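Local atomic coordinates of conserved protein with 2 CBS domains (Pyrobaculum aerophilum, PDB entry 2RIH), a protein that binds AMP through a pair of CBS domains and probably acts as an adenine-nucleotide sensor in a hyperthermophilic archaeon. Residues A28-L31 with A32-R35. Numbering follows the deposited sequence.
Sequences ATEL and AKNR. With SO4 (sulfate ion), chain H.
The Lys33 chain stretches alongside that of Glu30, both heading the same way, on the last turns of helix 24-34. Lys33 CB rests 3.3 Å from Thr29 O, one turn back. CG leaves anti to the backbone N (chi1 171°), and the chain bends at chi3. CD and CE then pass alongside Glu30 OE2. At the tip, Lys33 NZ forms a salt bridge with Glu30 OE2 at 3.0 Å. OE2 receives it on its syn lone pair, the side of the other carboxylate oxygen. The Glu30 chain, bent at chi2, brings its carboxylate to meet it.

Two donors of Asn34 grip one oxygen. Asn34 N lies 3.1 Å from Glu30 O, the usual helical bond. Asn34 ND2 reaches Glu30 O at 2.8 Å, nearly straight at 170°, from the opposite face of the carbonyl plane. This pairing holds the amide back against the helix end.

The helix links parallel strands 16-19 and 38-43 in a beta-alpha-beta unit of the CBS domain. Asn34 and Leu31 both touch Val16, a residue of an AMP site. Leu31 also packs on Ile59 of helix 56-64.

Arg35 leaves the helix with positive phi (58°). Its N makes a weak bond to Leu31 O. Arg35 NH1 donates to sulfate O3 at 3.1 Å, in the guanidinium plane. Arg57 and Arg61 of the second subunit bind the same ion, probably from the crystallisation liquor.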
loop_
_atom_site.group_PDB
_atom_site.type_symbol
_atom_site.label_atom_id
_atom_site.label_comp_id
_atom_site.label_asym_id
_atom_site.label_seq_id
_atom_site.Cartn_x
_atom_site.Cartn_y
_atom_site.Cartn_z
ATOM N N ALA A 28 -5.478 -12.890 -4.649
ATOM C CA ALA A 28 -4.646 -12.087 -5.542
ATOM C C ALA A 28 -5.346 -11.720 -6.843
ATOM O O ALA A 28 -5.223 -10.592 -7.309
ATOM C CB ALA A 28 -3.333 -12.812 -5.840
ATOM N N THR A 29 -6.076 -12.669 -7.424
ATOM C CA THR A 29 -6.802 -12.447 -8.680
ATOM C C THR A 29 -7.892 -11.386 -8.511
ATOM O O THR A 29 -7.994 -10.444 -9.317
ATOM C CB THR A 29 -7.412 -13.766 -9.205
ATOM O OG1 THR A 29 -6.354 -14.698 -9.475
ATOM C CG2 THR A 29 -8.250 -13.542 -10.479
ATOM N N GLU A 30 -8.676 -11.509 -7.444
ATOM C CA GLU A 30 -9.759 -10.563 -7.199
ATOM C C GLU A 30 -9.246 -9.167 -6.869
ATOM O O GLU A 30 -9.805 -8.177 -7.332
ATOM C CB GLU A 30 -10.693 -11.068 -6.100
ATOM C CG GLU A 30 -11.399 -12.362 -6.440
ATOM C CD GLU A 30 -12.096 -12.341 -7.785
ATOM O OE1 GLU A 30 -11.917 -13.304 -8.559
ATOM O OE2 GLU A 30 -12.817 -11.368 -8.067
ATOM N N LEU A 31 -8.179 -9.090 -6.081
ATOM C CA LEU A 31 -7.546 -7.804 -5.774
ATOM C C LEU A 31 -6.959 -7.138 -7.025
ATOM O O LEU A 31 -7.124 -5.931 -7.232
ATOM C CB LEU A 31 -6.447 -7.980 -4.727
ATOM C CG LEU A 31 -6.867 -8.247 -3.277
ATOM C CD1 LEU A 31 -5.610 -8.404 -2.429
ATOM C CD2 LEU A 31 -7.772 -7.131 -2.740
ATOM N N ALA A 32 -6.265 -7.921 -7.849
ATOM C CA ALA A 32 -5.674 -7.416 -9.093
ATOM C C ALA A 32 -6.750 -6.843 -10.017
ATOM O O ALA A 32 -6.592 -5.756 -10.565
ATOM C CB ALA A 32 -4.900 -8.529 -9.814
ATOM N N LYS A 33 -7.836 -7.602 -10.168
ATOM C CA LYS A 33 -9.008 -7.227 -10.969
ATOM C C LYS A 33 -9.666 -5.908 -10.534
ATOM O O LYS A 33 -9.981 -5.053 -11.364
ATOM C CB LYS A 33 -10.013 -8.381 -10.887
ATOM C CG LYS A 33 -11.400 -8.148 -11.464
ATOM C CD LYS A 33 -12.165 -9.470 -11.400
ATOM C CE LYS A 33 -13.644 -9.296 -11.135
ATOM N NZ LYS A 33 -14.227 -10.583 -10.619
ATOM N N ASN A 34 -9.861 -5.750 -9.230
ATOM C CA ASN A 34 -10.511 -4.566 -8.673
ATOM C C ASN A 34 -9.569 -3.398 -8.386
ATOM O O ASN A 34 -10.023 -2.304 -8.026
ATOM C CB ASN A 34 -11.294 -4.964 -7.424
ATOM C CG ASN A 34 -12.522 -5.775 -7.765
ATOM O OD1 ASN A 34 -13.579 -5.213 -8.064
ATOM N ND2 ASN A 34 -12.387 -7.096 -7.756
ATOM N N ARG A 35 -8.268 -3.634 -8.565
ATOM C CA ARG A 35 -7.227 -2.618 -8.389
ATOM C C ARG A 35 -7.239 -2.006 -6.993
ATOM O O ARG A 35 -7.157 -0.783 -6.830
ATOM C CB ARG A 35 -7.338 -1.532 -9.474
ATOM C CG ARG A 35 -7.454 -2.102 -10.879
ATOM C CD ARG A 35 -6.619 -1.350 -11.909
ATOM N NE ARG A 35 -6.271 -2.248 -13.016
ATOM C CZ ARG A 35 -5.105 -2.272 -13.659
ATOM N NH1 ARG A 35 -4.105 -1.455 -13.321
ATOM N NH2 ARG A 35 -4.924 -3.143 -14.642
HETATM S S SO4 H . -3.173 -0.322 -9.807
HETATM O O1 SO4 H . -1.779 -0.678 -10.092
HETATM O O2 SO4 H . -3.271 0.499 -8.603
HETATM O O3 SO4 H . -3.708 0.444 -10.930
HETATM O O4 SO4 H . -3.940 -1.544 -9.606
#